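Local coordinates for 2-aminomuconic 6-semialdehyde dehydrogenase (PDB 7BZV), which catalyses the NAD+-dependent oxidation of 2-aminomuconic 6-semialdehyde in the meta-cleavage pathway of 2-aminophenol breakdown, and needs its tetrameric assembly to bind the cofactor, at residues B[35-40]-B[204-209]; B[147-152]-B[174-179]. All blocks are in the same frame, centred on the assembly; numbering follows the deposited sequence.

Contact 1 of 2, residues B[35-40]-B[204-209]; sequences HEADRD and NLVHGF
The carboxylate of E36 sits at the edge of the F209 ring, its CD in the ring plane and the two flat groups turned 65° apart. It straddles the CD1-CE1 side: E36 OE1 is 3.6 Å from F209 CE1, and E36 OE2 is 3.6 Å from F209 CD1, so both oxygens meet C-H groups of the ring rim. CG of E36 lies anti to the backbone N (chi1 -175°) and the chain runs on extended, which carries the carboxylate out to F209. There its rotation is fixed by two further partners, a salt bridge from OE1 to K18 and a hydrogen bond from OE2 to S213. The second ring, H207, is approached obliquely by the carbonyl of H35, and the close touch is on its stem, H35 O to H207 CB at 3.4 Å. Its NE2 is hydrogen-bonded to T187 of helix 184-196. Residues 204-209 leave strand 203-205, the parallel neighbour of strand 173-177 in the Rossmann-like cofactor-domain sheet, and enter the loop before helix 214-220; residues 35-40 link strand 30-35 of the small N-terminal sheet to helix 39-52. One backbone hydrogen bond spans them, A37 N to H207 O at 3.0 Å and 166°. N7 adds a clasp, its side-chain amide bonding H207 N and H35 O. Beside the bond, A37 CB packs on V206, 3.8 Å from CB and 3.9 Å from CG1. G208 has backbone angles that would jam a CB against the preceding carbonyl O, and such a CB would also crowd E36 CG, which lies 4.0 Å from G208 CA.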
ATOM      1  N   HIS B  35     -38.581  24.493  -3.044  1.00 49.53           N
ATOM      2  CA  HIS B  35     -39.355  24.006  -4.179  1.00 45.14           C
ATOM      3  C   HIS B  35     -39.172  22.507  -4.316  1.00 49.04           C
ATOM      4  O   HIS B  35     -38.073  22.037  -4.632  1.00 52.87           O
ATOM      5  CB  HIS B  35     -38.933  24.723  -5.451  1.00 46.25           C
ATOM      6  CG  HIS B  35     -39.158  26.201  -5.399  1.00 57.70           C
ATOM      7  ND1 HIS B  35     -40.037  26.853  -6.240  1.00 59.09           N
ATOM      8  CD2 HIS B  35     -38.634  27.152  -4.594  1.00 49.96           C
ATOM      9  CE1 HIS B  35     -40.027  28.146  -5.966  1.00 57.31           C
ATOM     10  NE2 HIS B  35     -39.186  28.353  -4.970  1.00 55.85           N
ATOM     11  N   GLU B  36     -40.259  21.767  -4.108  1.00 46.04           N
ATOM     12  CA  GLU B  36     -40.193  20.318  -4.057  1.00 54.40           C
ATOM     13  C   GLU B  36     -40.145  19.731  -5.460  1.00 57.42           C
ATOM     14  O   GLU B  36     -40.813  20.213  -6.373  1.00 58.83           O
ATOM     15  CB  GLU B  36     -41.390  19.758  -3.287  1.00 51.14           C
ATOM     16  CG  GLU B  36     -41.326  18.244  -3.073  1.00 67.86           C
ATOM     17  CD  GLU B  36     -42.411  17.710  -2.150  1.00 62.59           C
ATOM     18  OE1 GLU B  36     -43.205  18.518  -1.640  1.00 52.98           O
ATOM     19  OE2 GLU B  36     -42.458  16.473  -1.937  1.00 62.47           O
ATOM     20  N   ALA B  37     -39.356  18.673  -5.617  1.00 55.93           N
ATOM     21  CA  ALA B  37     -39.152  18.011  -6.897  1.00 59.90           C
ATOM     22  C   ALA B  37     -40.045  16.784  -6.988  1.00 66.67           C
ATOM     23  O   ALA B  37     -40.089  15.975  -6.052  1.00 51.29           O
ATOM     24  CB  ALA B  37     -37.688  17.600  -7.059  1.00 52.80           C
ATOM     25  N   ASP B  38     -40.738  16.637  -8.121  1.00 61.74           N
ATOM     26  CA  ASP B  38     -41.604  15.484  -8.341  1.00 57.89           C
ATOM     27  C   ASP B  38     -40.801  14.323  -8.920  1.00 54.80           C
ATOM     28  O   ASP B  38     -39.611  14.444  -9.221  1.00 52.59           O
ATOM     29  CB  ASP B  38     -42.766  15.837  -9.276  1.00 58.65           C
ATOM     30  CG  ASP B  38     -42.313  16.578 -10.513  1.00 67.64           C
ATOM     31  OD1 ASP B  38     -41.341  16.123 -11.156  1.00 69.68           O
ATOM     32  OD2 ASP B  38     -42.936  17.614 -10.849  1.00 78.78           O
ATOM     33  N   ARG B  39     -41.466  13.175  -9.073  1.00 62.80           N
ATOM     34  CA  ARG B  39     -40.806  12.018  -9.669  1.00 56.74           C
ATOM     35  C   ARG B  39     -40.187  12.367 -11.014  1.00 55.97           C
ATOM     36  O   ARG B  39     -39.110  11.856 -11.358  1.00 49.43           O
ATOM     37  CB  ARG B  39     -41.805  10.867  -9.830  1.00 59.24           C
ATOM     38  CG  ARG B  39     -41.159   9.510 -10.062  1.00 75.91           C
ATOM     39  CD  ARG B  39     -42.154   8.369  -9.905  1.00 84.38           C
ATOM     40  NE  ARG B  39     -41.783   7.492  -8.802  1.00 87.31           N
ATOM     41  CZ  ARG B  39     -42.527   7.304  -7.720  1.00 84.44           C
ATOM     42  NH1 ARG B  39     -43.703   7.921  -7.608  1.00 83.91           N
ATOM     43  NH2 ARG B  39     -42.101   6.492  -6.750  1.00 61.60           N
ATOM     44  N   ASP B  40     -40.844  13.249 -11.772  1.00 62.15           N
ATOM     45  CA  ASP B  40     -40.400  13.580 -13.123  1.00 71.55           C
ATOM     46  C   ASP B  40     -39.056  14.290 -13.104  1.00 51.27           C
ATOM     47  O   ASP B  40     -38.177  14.005 -13.928  1.00 46.31           O
ATOM     48  CB  ASP B  40     -41.428  14.481 -13.817  1.00 80.86           C
ATOM     49  CG  ASP B  40     -42.576  13.715 -14.421  1.00 83.57           C
ATOM     50  OD1 ASP B  40     -42.523  12.469 -14.443  1.00 63.67           O
ATOM     51  OD2 ASP B  40     -43.536  14.373 -14.879  1.00 98.73           O
ATOM     52  N   ASN B 204     -26.542  17.819  -9.489  1.00 31.65           N
ATOM     53  CA  ASN B 204     -27.975  18.083  -9.529  1.00 35.95           C
ATOM     54  C   ASN B 204     -28.556  18.058  -8.126  1.00 33.71           C
ATOM     55  O   ASN B 204     -28.190  17.212  -7.301  1.00 35.73           O
ATOM     56  CB  ASN B 204     -28.687  17.048 -10.380  1.00 34.43           C
ATOM     57  CG  ASN B 204     -28.190  17.019 -11.795  1.00 45.71           C
ATOM     58  OD1 ASN B 204     -28.474  17.914 -12.591  1.00 43.16           O
ATOM     59  ND2 ASN B 204     -27.410  15.992 -12.115  1.00 46.20           N
ATOM     60  N   LEU B 205     -29.455  18.999  -7.858  1.00 34.34           N
ATOM     61  CA  LEU B 205     -30.034  19.194  -6.536  1.00 34.93           C
ATOM     62  C   LEU B 205     -31.546  19.100  -6.666  1.00 42.31           C
ATOM     63  O   LEU B 205     -32.156  19.883  -7.406  1.00 40.28           O
ATOM     64  CB  LEU B 205     -29.640  20.553  -5.948  1.00 30.22           C
ATOM     65  CG  LEU B 205     -30.328  21.042  -4.655  1.00 34.57           C
ATOM     66  CD1 LEU B 205     -29.923  20.218  -3.497  1.00 34.12           C
ATOM     67  CD2 LEU B 205     -29.972  22.484  -4.440  1.00 36.40           C
ATOM     68  N   VAL B 206     -32.139  18.138  -5.960  1.00 33.15           N
ATOM     69  CA  VAL B 206     -33.589  18.001  -5.866  1.00 41.31           C
ATOM     70  C   VAL B 206     -33.998  18.108  -4.407  1.00 47.37           C
ATOM     71  O   VAL B 206     -33.431  17.423  -3.549  1.00 42.04           O
ATOM     72  CB  VAL B 206     -34.078  16.666  -6.451  1.00 34.64           C
ATOM     73  CG1 VAL B 206     -33.973  16.714  -7.978  1.00 46.31           C
ATOM     74  CG2 VAL B 206     -33.299  15.499  -5.890  1.00 46.48           C
ATOM     75  N   HIS B 207     -35.022  18.910  -4.135  1.00 38.08           N
ATOM     76  CA  HIS B 207     -35.510  19.087  -2.776  1.00 48.12           C
ATOM     77  C   HIS B 207     -36.743  18.227  -2.483  1.00 60.10           C
ATOM     78  O   HIS B 207     -37.510  17.843  -3.377  1.00 44.96           O
ATOM     79  CB  HIS B 207     -35.854  20.548  -2.522  1.00 38.12           C
ATOM     80  CG  HIS B 207     -34.661  21.429  -2.354  1.00 39.51           C
ATOM     81  ND1 HIS B 207     -33.796  21.311  -1.287  1.00 42.08           N
ATOM     82  CD2 HIS B 207     -34.185  22.445  -3.114  1.00 44.69           C
ATOM     83  CE1 HIS B 207     -32.844  22.222  -1.392  1.00 43.38           C
ATOM     84  NE2 HIS B 207     -33.057  22.922  -2.493  1.00 44.51           N
ATOM     85  N   GLY B 208     -36.917  17.915  -1.211  1.00 43.06           N
ATOM     86  CA  GLY B 208     -38.182  17.376  -0.747  1.00 56.80           C
ATOM     87  C   GLY B 208     -38.014  16.578   0.530  1.00 60.87           C
ATOM     88  O   GLY B 208     -37.107  16.833   1.323  1.00 49.12           O
ATOM     89  N   PHE B 209     -38.893  15.595   0.678  1.00 71.16           N
ATOM     90  CA  PHE B 209     -38.958  14.722   1.834  1.00 69.52           C
ATOM     91  C   PHE B 209     -38.453  13.336   1.444  1.00 70.20           C
ATOM     92  O   PHE B 209     -37.825  13.152   0.397  1.00 71.78           O
ATOM     93  CB  PHE B 209     -40.392  14.719   2.371  1.00 57.38           C
ATOM     94  CG  PHE B 209     -40.948  16.094   2.568  1.00 48.86           C
ATOM     95  CD1 PHE B 209     -41.508  16.798   1.509  1.00 50.74           C
ATOM     96  CD2 PHE B 209     -40.886  16.700   3.816  1.00 54.76           C
ATOM     97  CE1 PHE B 209     -42.015  18.082   1.694  1.00 49.71           C
ATOM     98  CE2 PHE B 209     -41.389  17.978   4.007  1.00 56.44           C
ATOM     99  CZ  PHE B 209     -41.947  18.670   2.946  1.00 56.39           C
TER

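Contact 2 of 2, residues B[147-152]-B[174-179]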
ATOM      1  N   VAL B 147     -24.650   8.915  -8.831  1.00 34.67           N
ATOM      2  CA  VAL B 147     -24.735   8.553  -7.420  1.00 33.55           C
ATOM      3  C   VAL B 147     -25.844   9.364  -6.764  1.00 33.13           C
ATOM      4  O   VAL B 147     -25.864  10.598  -6.853  1.00 32.89           O
ATOM      5  CB  VAL B 147     -23.383   8.798  -6.732  1.00 33.18           C
ATOM      6  CG1 VAL B 147     -23.501   8.633  -5.217  1.00 29.71           C
ATOM      7  CG2 VAL B 147     -22.342   7.872  -7.314  1.00 31.43           C
ATOM      8  N   GLY B 148     -26.782   8.680  -6.110  1.00 30.54           N
ATOM      9  CA  GLY B 148     -27.808   9.361  -5.338  1.00 28.44           C
ATOM     10  C   GLY B 148     -27.330   9.638  -3.916  1.00 28.83           C
ATOM     11  O   GLY B 148     -26.829   8.740  -3.240  1.00 33.44           O
ATOM     12  N   VAL B 149     -27.454  10.895  -3.491  1.00 32.07           N
ATOM     13  CA  VAL B 149     -26.952  11.360  -2.189  1.00 34.34           C
ATOM     14  C   VAL B 149     -28.138  11.871  -1.378  1.00 28.66           C
ATOM     15  O   VAL B 149     -28.750  12.885  -1.721  1.00 35.05           O
ATOM     16  CB  VAL B 149     -25.882  12.459  -2.326  1.00 39.31           C
ATOM     17  CG1 VAL B 149     -25.427  12.916  -0.945  1.00 40.23           C
ATOM     18  CG2 VAL B 149     -24.683  11.999  -3.161  1.00 33.87           C
ATOM     19  N   ILE B 150     -28.441  11.191  -0.291  1.00 32.13           N
ATOM     20  CA  ILE B 150     -29.514  11.583   0.603  1.00 29.84           C
ATOM     21  C   ILE B 150     -28.845  11.973   1.910  1.00 25.82           C
ATOM     22  O   ILE B 150     -28.203  11.135   2.557  1.00 31.17           O
ATOM     23  CB  ILE B 150     -30.540  10.455   0.788  1.00 40.16           C
ATOM     24  CG1 ILE B 150     -31.156  10.121  -0.582  1.00 41.63           C
ATOM     25  CG2 ILE B 150     -31.597  10.877   1.792  1.00 48.39           C
ATOM     26  CD1 ILE B 150     -31.914   8.830  -0.611  1.00 44.46           C
ATOM     27  N   SER B 151     -28.953  13.259   2.269  1.00 30.10           N
ATOM     28  CA  SER B 151     -28.111  13.913   3.275  1.00 33.47           C
ATOM     29  C   SER B 151     -28.921  14.320   4.493  1.00 29.99           C
ATOM     30  O   SER B 151     -30.055  14.789   4.341  1.00 30.33           O
ATOM     31  CB  SER B 151     -27.439  15.169   2.697  1.00 34.90           C
ATOM     32  OG  SER B 151     -26.157  14.876   2.217  1.00 49.27           O
ATOM     33  N   PRO B 152     -28.362  14.203   5.697  1.00 27.32           N
ATOM     34  CA  PRO B 152     -29.140  14.451   6.910  1.00 28.97           C
ATOM     35  C   PRO B 152     -29.148  15.925   7.316  1.00 33.39           C
ATOM     36  O   PRO B 152     -28.440  16.767   6.758  1.00 32.47           O
ATOM     37  CB  PRO B 152     -28.415  13.614   7.971  1.00 33.05           C
ATOM     38  CG  PRO B 152     -26.961  13.699   7.542  1.00 31.59           C
ATOM     39  CD  PRO B 152     -26.990  13.750   6.005  1.00 34.92           C
ATOM     40  N   VAL B 174     -23.833  13.513  -9.681  1.00 32.19           N
ATOM     41  CA  VAL B 174     -24.584  13.270  -8.459  1.00 29.28           C
ATOM     42  C   VAL B 174     -25.986  13.855  -8.561  1.00 32.77           C
ATOM     43  O   VAL B 174     -26.226  14.846  -9.255  1.00 30.06           O
ATOM     44  CB  VAL B 174     -23.882  13.800  -7.167  1.00 26.49           C
ATOM     45  CG1 VAL B 174     -22.570  13.121  -6.993  1.00 24.21           C
ATOM     46  CG2 VAL B 174     -23.717  15.303  -7.180  1.00 24.87           C
ATOM     47  N   VAL B 175     -26.920  13.181  -7.896  1.00 32.21           N
ATOM     48  CA  VAL B 175     -28.256  13.705  -7.615  1.00 30.99           C
ATOM     49  C   VAL B 175     -28.410  13.730  -6.108  1.00 33.08           C
ATOM     50  O   VAL B 175     -28.394  12.674  -5.463  1.00 32.71           O
ATOM     51  CB  VAL B 175     -29.366  12.869  -8.261  1.00 34.80           C
ATOM     52  CG1 VAL B 175     -30.715  13.473  -7.938  1.00 41.48           C
ATOM     53  CG2 VAL B 175     -29.170  12.827  -9.763  1.00 32.84           C
ATOM     54  N   VAL B 176     -28.578  14.929  -5.559  1.00 26.75           N
ATOM     55  CA  VAL B 176     -28.416  15.209  -4.136  1.00 31.77           C
ATOM     56  C   VAL B 176     -29.748  15.690  -3.603  1.00 36.75           C
ATOM     57  O   VAL B 176     -30.355  16.594  -4.192  1.00 33.98           O
ATOM     58  CB  VAL B 176     -27.336  16.287  -3.918  1.00 36.06           C
ATOM     59  CG1 VAL B 176     -27.585  17.050  -2.673  1.00 44.61           C
ATOM     60  CG2 VAL B 176     -25.959  15.650  -3.972  1.00 42.62           C
ATOM     61  N   LYS B 177     -30.203  15.097  -2.504  1.00 32.85           N
ATOM     62  CA  LYS B 177     -31.411  15.588  -1.835  1.00 39.41           C
ATOM     63  C   LYS B 177     -31.092  15.946  -0.396  1.00 30.18           C
ATOM     64  O   LYS B 177     -30.918  15.032   0.437  1.00 35.55           O
ATOM     65  CB  LYS B 177     -32.540  14.563  -1.855  1.00 36.81           C
ATOM     66  CG  LYS B 177     -33.889  15.174  -1.334  1.00 46.01           C
ATOM     67  CD  LYS B 177     -34.603  14.239  -0.339  1.00 48.93           C
ATOM     68  CE  LYS B 177     -34.704  14.789   1.092  1.00 47.64           C
ATOM     69  NZ  LYS B 177     -35.405  13.835   2.001  1.00 65.67           N
ATOM     70  N   PRO B 178     -30.991  17.219  -0.043  1.00 31.20           N
ATOM     71  CA  PRO B 178     -30.714  17.579   1.354  1.00 31.36           C
ATOM     72  C   PRO B 178     -31.974  17.402   2.188  1.00 38.05           C
ATOM     73  O   PRO B 178     -33.088  17.321   1.665  1.00 34.24           O
ATOM     74  CB  PRO B 178     -30.319  19.054   1.274  1.00 39.59           C
ATOM     75  CG  PRO B 178     -31.211  19.575   0.064  1.00 37.35           C
ATOM     76  CD  PRO B 178     -31.217  18.407  -0.903  1.00 34.65           C
ATOM     77  N   SER B 179     -31.784  17.338   3.502  1.00 37.84           N
ATOM     78  CA  SER B 179     -32.926  17.242   4.400  1.00 34.32           C
ATOM     79  C   SER B 179     -33.882  18.405   4.162  1.00 39.05           C
ATOM     80  O   SER B 179     -33.456  19.551   3.978  1.00 34.84           O
ATOM     81  CB  SER B 179     -32.472  17.272   5.852  1.00 33.46           C
ATOM     82  OG  SER B 179     -33.589  17.493   6.702  1.00 36.66           O
TER
HETATM   83  O   HOH W   1     -32.807  13.887   3.875  1.00 78.12           O
HETATM   84  O   HOH W   2     -29.144  18.124   4.424  1.00 28.89           O
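V149 and V176 run alongside each other on one face of the sheet and form the tight part of the interface: V149 CB is 3.6 Å from V176 CG2. That methyl is anti to its own carbonyl carbon, beside the backbone N, which turns it toward V149. V147 and V174 share this face, and helix 156-169 covers it, L160 touching V176 and A167 touching V174. V175, I150 and K177 send their side chains to the other face, where G148 has none; there I150 meets F229 of the next strand, 226-230. The backbones are stitched in parallel register, the segment axes only 15° apart. V175 N reaches V147 O at 3.0 Å, V149 N reaches V175 O at 2.8 Å, and K177 N gives V149 O an equally short 2.8 Å bond. Strand 134-150, helix 156-169 and strand 173-177 make a beta-alpha-beta crossover, the repeating unit of the Rossmann-like cofactor domain of aldehyde dehydrogenases. Beyond the strand ends the pairing slackens. S151 N still bonds K177 O, now at 3.2 Å, and further on two waters join the chains. Water 2 donates to P152 O at 2.8 Å and accepts from S179 N at 2.9 Å, bridging the two backbones past the last strand pair. Water 1 donates to S151 O at 2.9 Å and accepts a weak bond from K177 NZ. The lysine chain, bent at chi2 and chi3, also gives NZ weak contacts with E180 and F209 O. Meanwhile S179 OG accepts a hydrogen bond from D181 N.

How the contacts relate
Contacts 1 and 2 meet edge to edge, their centres 10 Å apart: strands 203-205 and 173-177 are neighbours in one sheet, and 35-40 lies beyond the outer of the two. Both segments of contact 2 fall in the chain between the two segments of contact 1. Strand 173-177 is the seam: V176 N probably bonds N204 O, and V176 O probably accepts from V206 N, both at 2.9 Å. Farther along, G208 O packs 3.2 Å from K177 CE. K177, P178 and S179 begin a KPSE sequence, whose lysine binds the adenosine ribose of NAD in related aldehyde dehydrogenases, so the C-terminal end of strand 173-177, with K177, probably borders the cofactor cleft. A glycerol about 4 Å from the S179 side chain is consistent with a pocket there.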